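Local coordinates for mRNA-binding protein PUF3 (Saccharomyces cerevisiae, PDB 3K49) that binds recognition sequences in the 3' untranslated regions of mRNAs, mostly for mitochondrial proteins, and promotes the deadenylation and decay of COX17 mRNA, at residues A[286-291]-A[330-335]; A[132-137]-A[164-169]; A[34-39]-A[43-48]. All coordinates share one frame; numbering follows the deposited sequence.

Contact 1. Residues A[286-291]-A[330-335]; sequences KILPRD and KLIVIA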
loop_
_atom_site.group_PDB
_atom_site.type_symbol
_atom_site.label_atom_id
_atom_site.label_comp_id
_atom_site.label_asym_id
_atom_site.label_seq_id
_atom_site.Cartn_x
_atom_site.Cartn_y
_atom_site.Cartn_z
ATOM N N LYS A 286 -11.948 13.727 25.776
ATOM C CA LYS A 286 -11.764 12.551 26.613
ATOM C C LYS A 286 -10.469 12.662 27.408
ATOM O O LYS A 286 -10.299 12.005 28.437
ATOM C CB LYS A 286 -11.741 11.282 25.754
ATOM C CG LYS A 286 -13.002 11.065 24.935
ATOM C CD LYS A 286 -14.180 10.710 25.826
ATOM C CE LYS A 286 -15.431 10.437 25.004
ATOM N NZ LYS A 286 -16.485 9.776 25.825
ATOM N N ILE A 287 -9.561 13.506 26.931
ATOM C CA ILE A 287 -8.225 13.592 27.502
ATOM C C ILE A 287 -7.961 14.944 28.143
ATOM O O ILE A 287 -7.109 15.066 29.020
ATOM C CB ILE A 287 -7.155 13.343 26.425
ATOM C CG1 ILE A 287 -7.443 12.041 25.685
ATOM C CG2 ILE A 287 -5.767 13.296 27.044
ATOM C CD1 ILE A 287 -6.399 11.714 24.650
ATOM N N LEU A 288 -8.693 15.957 27.698
ATOM C CA LEU A 288 -8.509 17.317 28.194
ATOM C C LEU A 288 -8.788 17.462 29.684
ATOM O O LEU A 288 -9.866 17.090 30.155
ATOM C CB LEU A 288 -9.390 18.288 27.414
ATOM C CG LEU A 288 -8.689 18.988 26.257
ATOM C CD1 LEU A 288 -9.543 20.136 25.772
ATOM C CD2 LEU A 288 -7.322 19.481 26.707
ATOM N N PRO A 289 -7.804 17.996 30.431
ATOM C CA PRO A 289 -7.985 18.386 31.836
ATOM C C PRO A 289 -9.087 19.441 31.955
ATOM O O PRO A 289 -9.128 20.389 31.169
ATOM C CB PRO A 289 -6.621 18.986 32.206
ATOM C CG PRO A 289 -5.958 19.289 30.869
ATOM C CD PRO A 289 -6.404 18.166 30.007
ATOM N N ARG A 290 -9.970 19.276 32.931
ATOM C CA ARG A 290 -11.187 20.085 32.998
ATOM C C ARG A 290 -10.952 21.600 32.984
ATOM O O ARG A 290 -11.761 22.351 32.434
ATOM C CB ARG A 290 -12.048 19.658 34.193
ATOM C CG ARG A 290 -12.484 18.195 34.112
ATOM C CD ARG A 290 -13.302 17.751 35.312
ATOM N NE ARG A 290 -13.569 16.316 35.261
ATOM C CZ ARG A 290 -14.207 15.630 36.205
ATOM N NH1 ARG A 290 -14.655 16.245 37.292
ATOM N NH2 ARG A 290 -14.398 14.325 36.062
ATOM N N ASP A 291 -9.839 22.043 33.565
ATOM C CA ASP A 291 -9.571 23.474 33.696
ATOM C C ASP A 291 -8.090 23.776 33.900
ATOM O O ASP A 291 -7.270 22.864 33.977
ATOM C CB ASP A 291 -10.376 24.049 34.864
ATOM C CG ASP A 291 -10.088 23.335 36.176
ATOM O OD1 ASP A 291 -8.910 23.002 36.422
ATOM O OD2 ASP A 291 -11.034 23.104 36.960
ATOM N N LYS A 330 -4.399 25.012 24.669
ATOM C CA LYS A 330 -3.970 25.747 25.850
ATOM C C LYS A 330 -3.724 24.797 27.021
ATOM O O LYS A 330 -2.638 24.780 27.611
ATOM C CB LYS A 330 -5.033 26.786 26.225
ATOM C CG LYS A 330 -4.560 27.866 27.191
ATOM C CD LYS A 330 -5.548 29.033 27.243
ATOM C CE LYS A 330 -4.973 30.234 27.988
ATOM N NZ LYS A 330 -5.810 31.462 27.830
ATOM N N LEU A 331 -4.737 23.995 27.338
ATOM C CA LEU A 331 -4.689 23.104 28.495
ATOM C C LEU A 331 -3.690 21.963 28.315
ATOM O O LEU A 331 -3.079 21.502 29.280
ATOM C CB LEU A 331 -6.081 22.538 28.783
ATOM C CG LEU A 331 -7.245 23.510 28.565
ATOM C CD1 LEU A 331 -8.574 22.852 28.923
ATOM C CD2 LEU A 331 -7.048 24.800 29.352
ATOM N N ILE A 332 -3.525 21.513 27.077
ATOM C CA ILE A 332 -2.649 20.388 26.788
ATOM C C ILE A 332 -1.187 20.749 27.028
ATOM O O ILE A 332 -0.422 19.968 27.604
ATOM C CB ILE A 332 -2.849 19.882 25.340
ATOM C CG1 ILE A 332 -4.240 19.255 25.196
ATOM C CG2 ILE A 332 -1.756 18.886 24.955
ATOM C CD1 ILE A 332 -4.589 18.821 23.799
ATOM N N VAL A 333 -0.805 21.941 26.588
ATOM C CA VAL A 333 0.580 22.379 26.691
ATOM C C VAL A 333 1.011 22.483 28.143
ATOM O O VAL A 333 2.023 21.913 28.555
ATOM C CB VAL A 333 0.789 23.749 26.022
ATOM C CG1 VAL A 333 2.211 24.240 26.249
ATOM C CG2 VAL A 333 0.475 23.670 24.535
ATOM N N ILE A 334 0.226 23.219 28.916
ATOM C CA ILE A 334 0.539 23.458 30.315
ATOM C C ILE A 334 0.670 22.157 31.096
ATOM O O ILE A 334 1.548 22.025 31.948
ATOM C CB ILE A 334 -0.540 24.319 30.993
ATOM C CG1 ILE A 334 -0.573 25.719 30.378
ATOM C CG2 ILE A 334 -0.294 24.394 32.492
ATOM C CD1 ILE A 334 -1.756 26.551 30.818
ATOM N N ALA A 335 -0.204 21.196 30.800
ATOM C CA ALA A 335 -0.141 19.884 31.441
ATOM C C ALA A 335 1.195 19.206 31.165
ATOM O O ALA A 335 1.816 18.636 32.066
ATOM C CB ALA A 335 -1.286 19.011 30.975
#
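Leu288 and Leu331 meet with their side chains at about a right angle. The touching branch of Leu288 is CD2. Its methyl lies 3.9 Å from CB of Leu331. It also lies 3.4 Å from CG1 of Ile332, whose side chain likewise runs at roughly ninety degrees to that of Leu288. One methyl therefore rests against two successive residues of the helix. CD1 of Ile332 lies 4.0 Å from the same Leu288 CD2, so the isoleucine offers it both CG1 and the methyl at its end. Ile332 has CG1 anti to the carbonyl carbon, chi1 -68°, and this turns the longer branch toward Leu288.

Pro289 points toward the helix and meets Leu331 at a slant. CG of the Pro289 ring is 3.9 Å from CB of Leu331. Leu331 CB is thus shared by the proline ring and the Leu288 methyl. Further along the leucine, its CD1 methyl lies 3.4 Å from the backbone O of Pro289. Leu331 carries the largest share of the buried surface. No hydrogen bond crosses between the segments, and the contact is almost wholly apolar.

Segment 286-291 has no regular secondary structure. It joins helix 277-284 to helix 292-296, and Asp291 is the N-cap of the latter. The Asp291 OD1 atom accepts a hydrogen bond from His294 N. Helix 292-296 also packs on the contact, with Pro289 on His294 and Ala295, and Leu331 on Lys292. Ile287 and Ala335 both touch Met304 of helix 303-308. The contact thus joins the link after helix 277-284 to the long helix 326-345, near the C-terminal end of the all-helical Pumilio homology domain.

Contact 2. Residues A[132-137]-A[164-169]; sequences ELVLEL and EKLPFI
Val134 CG1 touches two side chains of segment 164-169. It lies 3.8 Å from CD2 of Leu166, and the two side chains cross at about a right angle. It also sits 4.0 Å from CZ of Phe168, in the plane of the ring and at its edge. The aromatic face is not used by this methyl. Leu135 adds a looser approach, with its CA 4.5 Å from Phe168 CZ.

Torsions set these groups. CG1 of Val134 is anti to the backbone N, chi1 171°. Phe168 CG stands between the backbone N and the carbonyl carbon, chi1 52°, and the ring edge thereby reaches the valine.

Hydrogen bonds shape the backbone on each side. Leu137 N donates one to Val134 O at 2.8 Å, in the 3-10 segment 135-137. Ile169 N donates one to Leu166 O at 3.2 Å. Phe168 O has a hydrogen bond with Ser172 OG.

Ile161 touches both Val134 and Leu166. Val134 also rests on Ala157 of helix 150-160, while Phe168 packs on Val141 of helix 141-146. The contact joins the region where helix 127-134 runs out to the residues leading into helix 167-173. Val134 belongs to Pumilio repeat 3, Leu166 and Phe168 to repeat 4.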
loop_
_atom_site.group_PDB
_atom_site.type_symbol
_atom_site.label_atom_id
_atom_site.label_comp_id
_atom_site.label_asym_id
_atom_site.label_seq_id
_atom_site.Cartn_x
_atom_site.Cartn_y
_atom_site.Cartn_z
ATOM N N GLU A 132 -9.454 -9.038 -21.435
ATOM C CA GLU A 132 -9.384 -10.356 -22.055
ATOM C C GLU A 132 -8.462 -11.293 -21.278
ATOM O O GLU A 132 -8.813 -12.446 -21.025
ATOM C CB GLU A 132 -8.902 -10.205 -23.496
ATOM C CG GLU A 132 -9.074 -11.417 -24.383
ATOM C CD GLU A 132 -8.480 -11.183 -25.772
ATOM O OE1 GLU A 132 -7.839 -12.109 -26.312
ATOM O OE2 GLU A 132 -8.635 -10.066 -26.321
ATOM N N LEU A 133 -7.287 -10.793 -20.901
ATOM C CA LEU A 133 -6.341 -11.553 -20.075
ATOM C C LEU A 133 -6.836 -11.778 -18.638
ATOM O O LEU A 133 -6.758 -12.885 -18.108
ATOM C CB LEU A 133 -4.978 -10.852 -20.040
ATOM C CG LEU A 133 -4.121 -10.964 -21.301
ATOM C CD1 LEU A 133 -2.799 -10.258 -21.079
ATOM C CD2 LEU A 133 -3.890 -12.438 -21.698
ATOM N N VAL A 134 -7.333 -10.715 -18.015
ATOM C CA VAL A 134 -7.785 -10.791 -16.634
ATOM C C VAL A 134 -8.982 -11.734 -16.436
ATOM O O VAL A 134 -9.088 -12.390 -15.404
ATOM C CB VAL A 134 -8.085 -9.387 -16.066
ATOM C CG1 VAL A 134 -8.765 -9.500 -14.718
ATOM C CG2 VAL A 134 -6.784 -8.582 -15.957
ATOM N N LEU A 135 -9.863 -11.813 -17.433
ATOM C CA LEU A 135 -11.015 -12.717 -17.389
ATOM C C LEU A 135 -10.634 -14.162 -17.094
ATOM O O LEU A 135 -11.472 -14.958 -16.663
ATOM C CB LEU A 135 -11.805 -12.652 -18.699
ATOM C CG LEU A 135 -13.093 -11.830 -18.673
ATOM C CD1 LEU A 135 -13.163 -10.860 -19.830
ATOM C CD2 LEU A 135 -14.299 -12.738 -18.671
ATOM N N GLU A 136 -9.375 -14.507 -17.335
ATOM C CA GLU A 136 -8.916 -15.879 -17.142
ATOM C C GLU A 136 -8.735 -16.181 -15.670
ATOM O O GLU A 136 -8.506 -17.338 -15.291
ATOM C CB GLU A 136 -7.598 -16.120 -17.874
ATOM C CG GLU A 136 -7.714 -16.071 -19.380
ATOM C CD GLU A 136 -6.393 -16.344 -20.078
ATOM O OE1 GLU A 136 -5.608 -17.181 -19.568
ATOM O OE2 GLU A 136 -6.145 -15.725 -21.142
ATOM N N LEU A 137 -8.824 -15.131 -14.856
ATOM C CA LEU A 137 -8.643 -15.251 -13.420
ATOM C C LEU A 137 -9.990 -15.188 -12.717
ATOM O O LEU A 137 -10.049 -15.175 -11.487
ATOM C CB LEU A 137 -7.714 -14.151 -12.899
ATOM C CG LEU A 137 -6.305 -14.105 -13.495
ATOM C CD1 LEU A 137 -5.589 -12.808 -13.107
ATOM C CD2 LEU A 137 -5.492 -15.315 -13.084
ATOM N N GLU A 164 -16.350 -1.616 -13.362
ATOM C CA GLU A 164 -17.538 -2.106 -14.068
ATOM C C GLU A 164 -17.216 -3.319 -14.951
ATOM O O GLU A 164 -18.067 -4.184 -15.174
ATOM C CB GLU A 164 -18.180 -0.994 -14.914
ATOM C CG GLU A 164 -17.274 -0.386 -15.981
ATOM C CD GLU A 164 -17.843 0.898 -16.577
ATOM O OE1 GLU A 164 -17.068 1.675 -17.184
ATOM O OE2 GLU A 164 -19.067 1.132 -16.432
ATOM N N LYS A 165 -15.992 -3.392 -15.456
ATOM C CA LYS A 165 -15.611 -4.540 -16.271
ATOM C C LYS A 165 -15.120 -5.710 -15.431
ATOM O O LYS A 165 -14.826 -6.781 -15.963
ATOM C CB LYS A 165 -14.543 -4.154 -17.293
ATOM C CG LYS A 165 -14.953 -3.041 -18.256
ATOM C CD LYS A 165 -13.818 -2.740 -19.229
ATOM C CE LYS A 165 -14.208 -1.698 -20.267
ATOM N NZ LYS A 165 -13.075 -1.410 -21.198
ATOM N N LEU A 166 -15.059 -5.511 -14.118
ATOM C CA LEU A 166 -14.540 -6.520 -13.195
ATOM C C LEU A 166 -15.517 -6.976 -12.097
ATOM O O LEU A 166 -15.145 -7.009 -10.919
ATOM C CB LEU A 166 -13.301 -5.968 -12.493
ATOM C CG LEU A 166 -12.024 -5.686 -13.267
ATOM C CD1 LEU A 166 -11.054 -4.970 -12.330
ATOM C CD2 LEU A 166 -11.433 -6.979 -13.792
ATOM N N PRO A 167 -16.755 -7.353 -12.464
ATOM C CA PRO A 167 -17.754 -7.651 -11.420
ATOM C C PRO A 167 -17.349 -8.852 -10.586
ATOM O O PRO A 167 -17.652 -8.924 -9.395
ATOM C CB PRO A 167 -19.017 -8.001 -12.214
ATOM C CG PRO A 167 -18.727 -7.592 -13.641
ATOM C CD PRO A 167 -17.246 -7.669 -13.813
ATOM N N PHE A 168 -16.649 -9.783 -11.226
ATOM C CA PHE A 168 -16.293 -11.066 -10.625
ATOM C C PHE A 168 -15.287 -10.959 -9.480
ATOM O O PHE A 168 -15.006 -11.944 -8.798
ATOM C CB PHE A 168 -15.738 -12.000 -11.698
ATOM C CG PHE A 168 -14.633 -11.398 -12.500
ATOM C CD1 PHE A 168 -13.321 -11.509 -12.083
ATOM C CD2 PHE A 168 -14.909 -10.708 -13.671
ATOM C CE1 PHE A 168 -12.294 -10.946 -12.825
ATOM C CE2 PHE A 168 -13.890 -10.142 -14.429
ATOM C CZ PHE A 168 -12.578 -10.257 -14.008
ATOM N N ILE A 169 -14.728 -9.773 -9.275
ATOM C CA ILE A 169 -13.791 -9.605 -8.176
ATOM C C ILE A 169 -14.565 -9.559 -6.857
ATOM O O ILE A 169 -14.449 -10.461 -6.027
ATOM C CB ILE A 169 -12.895 -8.363 -8.343
ATOM C CG1 ILE A 169 -11.943 -8.561 -9.521
ATOM C CG2 ILE A 169 -12.077 -8.144 -7.074
ATOM C CD1 ILE A 169 -10.833 -7.538 -9.589
#

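Contact 3. Residues A[34-39]-A[43-48]; sequences LEFCKD and SRFIQR. With nucleotides of chain B.
Ile46 and Cys37 are brought together by matching first torsions. Ile46 CG1 is anti to its carbonyl carbon, chi1 -74°, and the chain runs on extended to CD1. Cys37 SG is also anti to the carbonyl carbon, chi1 -65°. Cys37 SG and Ile46 CD1 meet at 3.6 Å. The same Ile46 methyl, CD1, lies 3.8 Å from CB of Phe36. The rings of Phe36 and Phe45 cross at a slant, CD2 to CD2 4.1 Å.

One hydrogen bond links the segments. Ser43 N donates to Asp39 O at 2.8 Å, in the first turn of helix 40-50. Asp39 is the N-cap of that helix, and Asp39 OD2 accepts a hydrogen bond from Gly42 N. The face turned to helices 6-12 and 79-88 is buried, with Leu7 on Phe36 and Val81 on Cys37, Ser43 and Ile46.

The helix face that carries Arg44 and Gln47 lines the concave, RNA-binding surface. Arg44 lays one face of its guanidinium over the adenine of A10 of chain B, offset toward the rim of the guanidinium. The exact place of Arg44 NH2 is doubtful. Replacing Arg44 by alanine removes the guanidinium and is likely to cost A10 the flat group lying over one face of its base.

Gln47 meets the Watson-Crick edge of the same base. Gln47 OE1 accepts a hydrogen bond from N6 of A10 of chain B at 3.0 Å (168°), and Gln47 NE2 donates to its N1 at 3.1 Å. Gln47 NE2 also donates to Ser43 OG at 2.7 Å, which lies in the amide plane and helps fix the amide's rotation. Ser43 OG is further bonded to Phe77 O. Glutamine thus offers an acceptor to the amino group and a donor to N1, a pattern that suits adenine and matches the known Pumilio recognition code.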
loop_
_atom_site.group_PDB
_atom_site.type_symbol
_atom_site.label_atom_id
_atom_site.label_comp_id
_atom_site.label_asym_id
_atom_site.label_seq_id
_atom_site.Cartn_x
_atom_site.Cartn_y
_atom_site.Cartn_z
ATOM N N LEU A 34 18.774 -15.357 -26.948
ATOM C CA LEU A 34 18.200 -16.086 -25.820
ATOM C C LEU A 34 19.232 -16.274 -24.719
ATOM O O LEU A 34 18.935 -16.111 -23.544
ATOM C CB LEU A 34 17.676 -17.442 -26.274
ATOM C CG LEU A 34 16.711 -18.078 -25.280
ATOM C CD1 LEU A 34 15.417 -17.287 -25.276
ATOM C CD2 LEU A 34 16.459 -19.543 -25.612
ATOM N N GLU A 35 20.459 -16.582 -25.115
ATOM C CA GLU A 35 21.548 -16.782 -24.166
ATOM C C GLU A 35 22.045 -15.452 -23.597
ATOM O O GLU A 35 22.633 -15.404 -22.523
ATOM C CB GLU A 35 22.685 -17.558 -24.845
ATOM C CG GLU A 35 24.058 -17.422 -24.201
ATOM C CD GLU A 35 25.193 -17.665 -25.200
ATOM O OE1 GLU A 35 25.025 -18.495 -26.126
ATOM O OE2 GLU A 35 26.252 -17.010 -25.064
ATOM N N PHE A 36 21.818 -14.362 -24.319
ATOM C CA PHE A 36 22.100 -13.043 -23.754
ATOM C C PHE A 36 21.041 -12.625 -22.748
ATOM O O PHE A 36 21.344 -11.972 -21.749
ATOM C CB PHE A 36 22.205 -11.993 -24.849
ATOM C CG PHE A 36 23.618 -11.616 -25.185
ATOM C CD1 PHE A 36 24.456 -12.516 -25.826
ATOM C CD2 PHE A 36 24.110 -10.360 -24.861
ATOM C CE1 PHE A 36 25.755 -12.175 -26.144
ATOM C CE2 PHE A 36 25.412 -10.011 -25.174
ATOM C CZ PHE A 36 26.237 -10.927 -25.815
ATOM N N CYS A 37 19.799 -13.011 -23.018
ATOM C CA CYS A 37 18.683 -12.677 -22.153
ATOM C C CYS A 37 18.725 -13.441 -20.831
ATOM O O CYS A 37 18.297 -12.915 -19.799
ATOM C CB CYS A 37 17.359 -12.955 -22.862
ATOM S SG CYS A 37 17.054 -11.936 -24.304
ATOM N N LYS A 38 19.230 -14.678 -20.852
ATOM C CA LYS A 38 19.234 -15.484 -19.628
ATOM C C LYS A 38 20.444 -15.197 -18.758
ATOM O O LYS A 38 20.607 -15.781 -17.692
ATOM C CB LYS A 38 19.126 -16.977 -19.928
ATOM C CG LYS A 38 17.802 -17.371 -20.554
ATOM C CD LYS A 38 17.729 -18.866 -20.746
ATOM C CE LYS A 38 16.442 -19.282 -21.437
ATOM N NZ LYS A 38 16.588 -20.624 -22.073
ATOM N N ASP A 39 21.284 -14.286 -19.222
ATOM C CA ASP A 39 22.498 -13.918 -18.511
ATOM C C ASP A 39 22.289 -12.546 -17.901
ATOM O O ASP A 39 21.719 -11.670 -18.548
ATOM C CB ASP A 39 23.660 -13.869 -19.500
ATOM C CG ASP A 39 24.962 -13.463 -18.847
ATOM O OD1 ASP A 39 25.488 -14.247 -18.019
ATOM O OD2 ASP A 39 25.460 -12.366 -19.178
ATOM N N SER A 43 21.607 -9.451 -20.274
ATOM C CA SER A 43 20.254 -8.915 -20.132
ATOM C C SER A 43 20.197 -7.400 -19.923
ATOM O O SER A 43 19.432 -6.711 -20.590
ATOM C CB SER A 43 19.510 -9.608 -18.980
ATOM O OG SER A 43 18.206 -9.073 -18.827
ATOM N N ARG A 44 20.979 -6.888 -18.981
ATOM C CA ARG A 44 21.017 -5.454 -18.749
ATOM C C ARG A 44 21.468 -4.734 -20.031
ATOM O O ARG A 44 20.995 -3.641 -20.353
ATOM C CB ARG A 44 21.923 -5.126 -17.560
ATOM C CG ARG A 44 21.397 -5.626 -16.225
ATOM C CD ARG A 44 22.343 -5.268 -15.091
ATOM N NE ARG A 44 21.850 -5.738 -13.798
ATOM C CZ ARG A 44 20.993 -5.067 -13.040
ATOM N NH1 ARG A 44 20.527 -3.894 -13.440
ATOM N NH2 ARG A 44 20.601 -5.573 -11.878
ATOM N N PHE A 45 22.386 -5.354 -20.761
ATOM C CA PHE A 45 22.798 -4.838 -22.054
ATOM C C PHE A 45 21.592 -4.712 -22.986
ATOM O O PHE A 45 21.359 -3.644 -23.549
ATOM C CB PHE A 45 23.868 -5.746 -22.671
ATOM C CG PHE A 45 24.149 -5.470 -24.133
ATOM C CD1 PHE A 45 24.955 -4.399 -24.514
ATOM C CD2 PHE A 45 23.628 -6.292 -25.123
ATOM C CE1 PHE A 45 25.235 -4.152 -25.852
ATOM C CE2 PHE A 45 23.897 -6.043 -26.471
ATOM C CZ PHE A 45 24.708 -4.978 -26.832
ATOM N N ILE A 46 20.828 -5.794 -23.155
ATOM C CA ILE A 46 19.735 -5.768 -24.119
ATOM C C ILE A 46 18.680 -4.756 -23.693
ATOM O O ILE A 46 18.121 -4.028 -24.522
ATOM C CB ILE A 46 19.077 -7.132 -24.319
ATOM C CG1 ILE A 46 19.982 -8.052 -25.129
ATOM C CG2 ILE A 46 17.748 -6.977 -25.064
ATOM C CD1 ILE A 46 19.399 -9.456 -25.340
ATOM N N GLN A 47 18.425 -4.697 -22.394
ATOM C CA GLN A 47 17.445 -3.756 -21.867
ATOM C C GLN A 47 17.801 -2.331 -22.278
ATOM O O GLN A 47 16.945 -1.544 -22.661
ATOM C CB GLN A 47 17.361 -3.858 -20.339
ATOM C CG GLN A 47 16.644 -5.109 -19.826
ATOM C CD GLN A 47 16.996 -5.402 -18.388
ATOM O OE1 GLN A 47 16.861 -4.542 -17.523
ATOM N NE2 GLN A 47 17.463 -6.624 -18.121
ATOM N N ARG A 48 19.083 -2.024 -22.175
ATOM C CA ARG A 48 19.616 -0.702 -22.418
ATOM C C ARG A 48 19.510 -0.361 -23.915
ATOM O O ARG A 48 19.060 0.722 -24.289
ATOM C CB ARG A 48 21.066 -0.692 -21.942
ATOM C CG ARG A 48 21.754 0.646 -21.879
ATOM C CD ARG A 48 23.234 0.407 -21.623
ATOM N NE ARG A 48 23.432 -0.642 -20.621
ATOM C CZ ARG A 48 24.483 -1.459 -20.574
ATOM N NH1 ARG A 48 25.443 -1.369 -21.486
ATOM N NH2 ARG A 48 24.570 -2.382 -19.622
ATOM P P A B 10 16.702 -8.949 -6.186
ATOM O OP1 A B 10 17.298 -9.724 -5.075
ATOM O OP2 A B 10 16.347 -7.520 -5.992
ATOM O "O5'" A B 10 17.660 -9.054 -7.460
ATOM C "C5'" A B 10 17.895 -10.317 -8.073
ATOM C "C4'" A B 10 19.102 -10.255 -8.986
ATOM O "O4'" A B 10 18.696 -9.663 -10.251
ATOM C "C3'" A B 10 20.298 -9.440 -8.494
ATOM O "O3'" A B 10 21.493 -9.989 -9.045
ATOM C "C2'" A B 10 20.068 -8.102 -9.179
ATOM O "O2'" A B 10 21.259 -7.357 -9.346
ATOM C "C1'" A B 10 19.529 -8.569 -10.536
ATOM N N9 A B 10 18.767 -7.553 -11.261
ATOM C C8 A B 10 18.007 -6.535 -10.740
ATOM N N7 A B 10 17.479 -5.751 -11.650
ATOM C C5 A B 10 17.908 -6.296 -12.851
ATOM C C6 A B 10 17.694 -5.925 -14.194
ATOM N N6 A B 10 16.941 -4.887 -14.557
ATOM N N1 A B 10 18.277 -6.673 -15.154
ATOM C C2 A B 10 19.014 -7.731 -14.790
ATOM N N3 A B 10 19.279 -8.185 -13.569
ATOM C C4 A B 10 18.693 -7.415 -12.631
#

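The three contacts lie in one Pumilio homology domain, a curved array of helical repeats without strands. Along the chain they come in the order contact 3, contact 2, contact 1, each closing before the next opens. Centres of contacts 3 and 2 are about 33 Å apart, those of contacts 2 and 1 about 54 Å. Contacts 1 and 3 are the farthest pair, about 65 Å between centres, on opposite sides of the chain's centre. None touches another. Contact 3, on helix 40-50, contributes directly to RNA reading. Contacts 2 and 1 join helices farther from the RNA along the curved array, with nearest atoms about 12 Å (contact 2) and about 13 Å (contact 1) from it.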